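PDB 6N6Q: cytochrome P450 (CYP102L1) from Mycobacterium phage Adler, which binds heme and, as a member of the cytochrome P450 superfamily, probably acts as a heme-dependent monooxygenase. Local coordinates for residues A[84-87]-A[88-91]; A[227-230]-A[231-234]; A[269-272]-A[273-276]. All coordinates share one frame; numbering follows the deposited sequence.

Contact 1 of 3, residues A[84-87]-A[88-91]; sequences TLHK and LRSV
The aliphatic part of Arg89 lies against the backbone carbonyl of His86, with Arg89 CB 3.4 Å from His86 O, and its CD then passes the imidazole, 4.0 Å from His86 ND1. The two side chains cross obliquely, yet the ring and guanidinium planes are only 20° apart. His86 has CG anti to its backbone N (chi1 177°), which carries the ring back beside its own carbonyl and into the path of the arginine. Arg89 bends at chi3, beyond CD, and so sends its guanidinium off to a salt bridge with Glu103. On the inner side Leu88 does the packing. Its CG sits 3.4 Å from Thr84 O, and its CD1 is 4.3 Å from CD2 of Leu85, the residue that touches the heme.

Leu88 N bonds to Thr84 O at 2.9 Å with a bent N-H (139°), and it has a second, weak bond to Leu85 O. After Leu88 the backbone bonds are long and weak and span three residues: Arg89 N to His86 O at 3.3 Å and Ser90 N to Lys87 O at 3.5 Å. By its place in the chain, between strand 77-79 and helix 104-113, this stretch probably corresponds to the B' region of a P450.

Other polar ends also find partners beyond the turn, His86 ND1 at Tyr100 OH and Lys87 NZ at Asn196 O. Because Glu103 probably offsets the charge of Arg89, the nearness of the arginine (His86 ND1 to Arg89 NE 4.8 Å) might only modestly favour a neutral imidazole.

Contact 2 of 3, residues A[227-230]-A[231-234]; sequences EVDK and IIDV
Ile231 folds back over the carbonyl of Glu227, one turn earlier in the long helix 212-237, which by its place in the chain probably corresponds to the G helix of the P450 fold. With its CG1 anti to the carbonyl carbon (chi1 -61°), Ile231 brings that methylene to 3.2 Å from Glu227 O, the same oxygen that accepts a bond from its own amide. Its side chain also packs on Tyr171 and on Leu248 of helix 247-253.

Ile232 repeats the posture one residue on. Its CG1 packs on Val228 O, which also takes the Ile232 N-H at 3.0 Å, and the Ile232 side chain touches Ile268 of helix 265-296 and Leu252 of helix 247-253. Ile231 and Ile232, both buried, form the apolar flank of the helix at this point.

At Asp233 the surface has become polar. Its N-H forms the shortest of the four i to i+4 backbone bonds, 2.8 Å to Asp229 O, but its carboxylate also curls over that acceptor, with OD2 3.2 Å from Asp229 O. Two acceptors face each other there, so the carboxylate gains no bond from the carbonyl and probably pays some electrostatic cost. The carboxylate of Asp229 is turned elsewhere, its OD1 held by Asn265 ND2, and this OD1 stands 6.0 Å from Asp233 OD2.

Val234 lies on the exposed side, its CG2 4.2 Å from CG of Lys230, whose chain is extended beyond CG and takes its ammonium away from the valine. The near-straight bond from Val234 N to Lys230 O (166°) is flanked by Val234 CG2, 3.2 Å from that same oxygen.

Contact 3 of 3, residues A[269-272]-A[273-276]; sequences GNQI and LTFL. With HEM (protoporphyrin IX containing Fe), chain E.
Phe275 lays one ring face against the backbone carbonyl of Gln271, whose oxygen stands 3.3 Å above the ring plane, displaced toward the rim. The ring also reaches the heme: Phe275 CD1 is 3.3 Å from HEM CBC, which approaches obliquely, while the methyl HEM CMD lies at the ring edge, in plane. Thr274 adds a looser touch, its CG2 4.0 Å from HEM CMD.

Behind these groups the helix backbone fixes their positions. Phe275 N bonds to Gln271 O at 2.8 Å, almost straight at 175°, so one oxygen both accepts the amide and backs the ring. With chi1 at -63°, Thr274 directs its hydroxyl to the preceding turn, where OG1 donates to Asn270 O at 2.7 Å from above the carbonyl plane, 42° out of it and not on a lone pair. Thr274 N bonds to the same oxygen from the opposite face; this double grip pins the threonine and leaves CG2 to meet the porphyrin.

Farther out, Asn267, one turn earlier, holds Gln271 NE2. Ties to the rest of the protein run from Gln271 OE1 to Met96 N and from Asn270 to Asp94 and Arg225. Phe117 meets Phe275 edge-to-face. Residues 269-276 belong to helix 265-296, the long central helix of P450s; they meet the heme rim, and the helix continues into an Ala-Gly-containing motif (V-A-G-S-E-T) of the kind that, in relatives, lies by the distal oxygen-binding site.

The three contacts follow one another along the chain, each local, contacts 2 and 3 within a single long helix and contact 1 where two short helices follow each other. They meet in space around contact 3. Its centre lies about 12 Å from that of contact 2 and about 13 Å from that of contact 1, whereas the centres of contacts 1 and 2 are about 23 Å apart and the two do not touch. Leu273 joins both neighbours, with its CD1 3.5 Å from Val91 O and its CD2 4.2 Å from Val228 CG1. Contacts 1 and 3 reach the heme directly, while contact 2 packs on helix 265-296, with the Val228 side chain about 14 Å from the heme.

Contact 1 of 3, residues A[84-87]-A[88-91]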
# COMPACT_ATOMS: atom_id res chain seq x y z
N THR A 84 -13.86 7.30 -0.03
CA THR A 84 -12.63 7.72 -0.71
C THR A 84 -12.37 6.87 -1.95
O THR A 84 -11.93 7.40 -2.98
CB THR A 84 -11.45 7.65 0.25
OG1 THR A 84 -11.44 6.38 0.91
CG2 THR A 84 -11.55 8.76 1.29
N LEU A 85 -12.63 5.57 -1.87
CA LEU A 85 -12.49 4.72 -3.06
C LEU A 85 -13.42 5.19 -4.17
O LEU A 85 -13.04 5.17 -5.35
CB LEU A 85 -12.78 3.26 -2.71
CG LEU A 85 -11.61 2.46 -2.14
CD1 LEU A 85 -11.97 0.98 -2.06
CD2 LEU A 85 -10.37 2.66 -2.99
N HIS A 86 -14.63 5.61 -3.81
CA HIS A 86 -15.55 6.14 -4.82
C HIS A 86 -14.99 7.42 -5.44
O HIS A 86 -15.19 7.67 -6.63
CB HIS A 86 -16.92 6.40 -4.20
CG HIS A 86 -17.90 7.02 -5.14
ND1 HIS A 86 -18.66 6.28 -6.02
CD2 HIS A 86 -18.24 8.32 -5.35
CE1 HIS A 86 -19.42 7.09 -6.73
NE2 HIS A 86 -19.19 8.33 -6.34
N LYS A 87 -14.30 8.23 -4.64
CA LYS A 87 -13.74 9.46 -5.17
C LYS A 87 -12.51 9.19 -6.04
O LYS A 87 -12.19 10.00 -6.92
CB LYS A 87 -13.39 10.41 -4.02
CG LYS A 87 -14.61 10.86 -3.23
CD LYS A 87 -14.32 10.95 -1.74
CE LYS A 87 -13.36 12.09 -1.42
NZ LYS A 87 -13.95 13.41 -1.79
N LEU A 88 -11.83 8.08 -5.81
CA LEU A 88 -10.69 7.70 -6.63
C LEU A 88 -11.09 7.16 -8.00
O LEU A 88 -10.22 6.97 -8.85
CB LEU A 88 -9.82 6.67 -5.91
CG LEU A 88 -9.00 7.20 -4.73
CD1 LEU A 88 -8.15 6.10 -4.14
CD2 LEU A 88 -8.14 8.38 -5.17
N ARG A 89 -12.39 6.90 -8.22
CA ARG A 89 -12.84 6.47 -9.53
C ARG A 89 -12.64 7.54 -10.59
O ARG A 89 -12.59 7.23 -11.78
CB ARG A 89 -14.31 6.05 -9.47
CG ARG A 89 -14.58 4.84 -8.59
CD ARG A 89 -16.06 4.50 -8.55
NE ARG A 89 -16.59 4.20 -9.87
CZ ARG A 89 -16.66 2.98 -10.39
NH1 ARG A 89 -16.23 1.93 -9.70
NH2 ARG A 89 -17.16 2.80 -11.61
N SER A 90 -12.53 8.81 -10.18
CA SER A 90 -12.22 9.87 -11.12
C SER A 90 -10.81 9.73 -11.69
O SER A 90 -10.52 10.31 -12.75
CB SER A 90 -12.37 11.24 -10.45
OG SER A 90 -13.72 11.48 -10.10
N VAL A 91 -9.94 8.97 -11.03
CA VAL A 91 -8.58 8.74 -11.48
C VAL A 91 -8.42 7.32 -12.03
O VAL A 91 -8.01 7.14 -13.18
CB VAL A 91 -7.56 9.01 -10.35
CG1 VAL A 91 -6.15 8.70 -10.82
CG2 VAL A 91 -7.67 10.45 -9.88

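Contact 2 of 3, residues A[227-230]-A[231-234]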
# COMPACT_ATOMS: atom_id res chain seq x y z
N GLU A 227 -0.61 9.19 -22.03
CA GLU A 227 0.67 8.55 -21.73
C GLU A 227 0.50 7.05 -21.53
O GLU A 227 1.35 6.27 -21.98
CB GLU A 227 1.30 9.19 -20.49
CG GLU A 227 2.63 8.58 -20.10
CD GLU A 227 3.75 9.61 -20.02
OE1 GLU A 227 3.58 10.71 -20.60
OE2 GLU A 227 4.78 9.32 -19.39
N VAL A 228 -0.57 6.63 -20.86
CA VAL A 228 -0.78 5.19 -20.67
C VAL A 228 -1.18 4.53 -21.98
O VAL A 228 -0.84 3.36 -22.21
CB VAL A 228 -1.81 4.92 -19.55
CG1 VAL A 228 -1.26 5.36 -18.20
CG2 VAL A 228 -3.13 5.61 -19.85
N ASP A 229 -1.89 5.24 -22.85
CA ASP A 229 -2.18 4.70 -24.18
C ASP A 229 -0.90 4.50 -24.98
O ASP A 229 -0.77 3.51 -25.70
CB ASP A 229 -3.14 5.62 -24.93
CG ASP A 229 -4.57 5.53 -24.42
OD1 ASP A 229 -4.94 4.47 -23.87
OD2 ASP A 229 -5.32 6.51 -24.58
N LYS A 230 0.05 5.43 -24.86
CA LYS A 230 1.32 5.28 -25.56
C LYS A 230 2.09 4.07 -25.04
O LYS A 230 2.73 3.36 -25.83
CB LYS A 230 2.15 6.56 -25.43
CG LYS A 230 3.37 6.59 -26.33
CD LYS A 230 3.95 8.00 -26.43
CE LYS A 230 5.08 8.06 -27.45
NZ LYS A 230 5.58 9.45 -27.67
N ILE A 231 2.04 3.83 -23.73
CA ILE A 231 2.68 2.64 -23.18
C ILE A 231 2.02 1.38 -23.71
O ILE A 231 2.69 0.36 -23.97
CB ILE A 231 2.65 2.69 -21.64
CG1 ILE A 231 3.43 3.92 -21.14
CG2 ILE A 231 3.23 1.42 -21.04
CD1 ILE A 231 3.41 4.08 -19.64
N ILE A 232 0.70 1.42 -23.92
CA ILE A 232 -0.01 0.27 -24.46
C ILE A 232 0.32 0.08 -25.93
O ILE A 232 0.57 -1.04 -26.39
CB ILE A 232 -1.52 0.42 -24.22
CG1 ILE A 232 -1.84 0.40 -22.73
CG2 ILE A 232 -2.29 -0.67 -24.95
CD1 ILE A 232 -3.24 0.87 -22.39
N ASP A 233 0.33 1.17 -26.70
CA ASP A 233 0.55 1.06 -28.15
C ASP A 233 1.96 0.60 -28.47
O ASP A 233 2.16 -0.23 -29.37
CB ASP A 233 0.25 2.40 -28.82
CG ASP A 233 -1.23 2.69 -28.93
OD1 ASP A 233 -2.01 1.73 -29.14
OD2 ASP A 233 -1.62 3.87 -28.81
N VAL A 234 2.96 1.13 -27.77
CA VAL A 234 4.35 0.76 -28.04
C VAL A 234 4.56 -0.73 -27.79
O VAL A 234 5.22 -1.42 -28.57
CB VAL A 234 5.31 1.61 -27.19
CG1 VAL A 234 6.73 1.06 -27.26
CG2 VAL A 234 5.28 3.06 -27.66

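Contact 3 of 3, residues A[269-272]-A[273-276]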
# COMPACT_ATOMS: atom_id res chain seq x y z
N GLY A 269 -5.50 0.79 -19.29
CA GLY A 269 -4.96 2.03 -18.76
C GLY A 269 -5.36 2.29 -17.32
O GLY A 269 -4.61 2.93 -16.58
N ASN A 270 -6.53 1.80 -16.91
CA ASN A 270 -6.95 1.94 -15.52
C ASN A 270 -6.14 1.04 -14.60
O ASN A 270 -5.79 1.43 -13.49
CB ASN A 270 -8.44 1.65 -15.38
CG ASN A 270 -9.31 2.75 -15.96
OD1 ASN A 270 -8.85 3.88 -16.15
ND2 ASN A 270 -10.57 2.44 -16.23
N GLN A 271 -5.83 -0.18 -15.06
CA GLN A 271 -5.04 -1.09 -14.23
C GLN A 271 -3.63 -0.56 -14.02
O GLN A 271 -3.08 -0.65 -12.91
CB GLN A 271 -5.00 -2.48 -14.85
CG GLN A 271 -6.36 -3.07 -15.22
CD GLN A 271 -7.25 -3.31 -14.01
OE1 GLN A 271 -6.81 -3.24 -12.87
NE2 GLN A 271 -8.52 -3.61 -14.27
N ILE A 272 -3.03 0.01 -15.06
CA ILE A 272 -1.71 0.62 -14.93
C ILE A 272 -1.74 1.74 -13.89
O ILE A 272 -0.89 1.81 -13.00
CB ILE A 272 -1.20 1.13 -16.29
CG1 ILE A 272 -0.94 -0.05 -17.24
CG2 ILE A 272 0.04 1.98 -16.12
CD1 ILE A 272 -0.60 0.37 -18.65
N LEU A 273 -2.74 2.62 -13.99
CA LEU A 273 -2.91 3.66 -12.99
C LEU A 273 -3.17 3.07 -11.62
O LEU A 273 -2.70 3.60 -10.60
CB LEU A 273 -4.05 4.60 -13.39
CG LEU A 273 -3.80 5.56 -14.56
CD1 LEU A 273 -5.01 6.45 -14.77
CD2 LEU A 273 -2.55 6.40 -14.30
N THR A 274 -3.93 1.97 -11.56
CA THR A 274 -4.23 1.34 -10.28
C THR A 274 -2.96 0.81 -9.62
O THR A 274 -2.67 1.15 -8.46
CB THR A 274 -5.24 0.20 -10.48
OG1 THR A 274 -6.47 0.74 -10.98
CG2 THR A 274 -5.48 -0.53 -9.17
N PHE A 275 -2.20 -0.01 -10.33
CA PHE A 275 -0.98 -0.57 -9.76
C PHE A 275 0.01 0.53 -9.37
O PHE A 275 0.77 0.36 -8.42
CB PHE A 275 -0.32 -1.54 -10.75
CG PHE A 275 -1.20 -2.70 -11.14
CD1 PHE A 275 -2.30 -3.05 -10.38
CD2 PHE A 275 -0.90 -3.45 -12.27
CE1 PHE A 275 -3.10 -4.11 -10.74
CE2 PHE A 275 -1.70 -4.52 -12.64
CZ PHE A 275 -2.80 -4.85 -11.87
N LEU A 276 -0.01 1.65 -10.09
CA LEU A 276 0.90 2.75 -9.77
C LEU A 276 0.53 3.41 -8.45
O LEU A 276 1.40 3.66 -7.61
CB LEU A 276 0.91 3.78 -10.90
CG LEU A 276 1.84 3.47 -12.08
CD1 LEU A 276 1.98 4.70 -12.97
CD2 LEU A 276 3.19 3.00 -11.58
CHA HEM E . -6.09 -4.20 -2.38
CHB HEM E . -3.03 -3.08 1.22
CHC HEM E . 0.70 -3.25 -1.90
CHD HEM E . -2.46 -3.62 -5.57
C1A HEM E . -5.60 -3.91 -1.12
C2A HEM E . -6.36 -3.85 0.12
C3A HEM E . -5.52 -3.54 1.10
C4A HEM E . -4.19 -3.40 0.54
CMA HEM E . -5.90 -3.37 2.59
CAA HEM E . -7.87 -4.09 0.28
CBA HEM E . -8.60 -2.77 0.02
CGA HEM E . -10.07 -2.90 0.34
O1A HEM E . -10.49 -3.96 0.88
O2A HEM E . -10.83 -1.94 0.06
C1B HEM E . -1.75 -3.09 0.71
C2B HEM E . -0.52 -2.97 1.47
C3B HEM E . 0.51 -3.02 0.61
C4B HEM E . -0.03 -3.16 -0.73
CMB HEM E . -0.50 -2.83 3.01
CAB HEM E . 2.04 -2.94 0.88
CBB HEM E . 2.60 -2.78 2.09
C1C HEM E . 0.19 -3.39 -3.17
C2C HEM E . 0.94 -3.56 -4.39
C3C HEM E . 0.09 -3.67 -5.41
C4C HEM E . -1.26 -3.57 -4.88
CMC HEM E . 2.48 -3.61 -4.52
CAC HEM E . 0.54 -3.85 -6.88
CBC HEM E . -0.31 -3.99 -7.90
C1D HEM E . -3.72 -3.82 -5.04
C2D HEM E . -4.95 -4.01 -5.78
C3D HEM E . -5.95 -4.17 -4.90
C4D HEM E . -5.39 -4.09 -3.57
CMD HEM E . -5.09 -4.02 -7.32
CAD HEM E . -7.44 -4.41 -5.25
CBD HEM E . -7.69 -5.89 -5.51
CGD HEM E . -9.16 -6.13 -5.75
O1D HEM E . -9.49 -7.08 -6.51
O2D HEM E . -10.00 -5.38 -5.20
NA HEM E . -4.28 -3.63 -0.82
NB HEM E . -1.41 -3.20 -0.63
NC HEM E . -1.15 -3.40 -3.51
ND HEM E . -4.03 -3.88 -3.69
FE HEM E . -2.73 -3.38 -2.18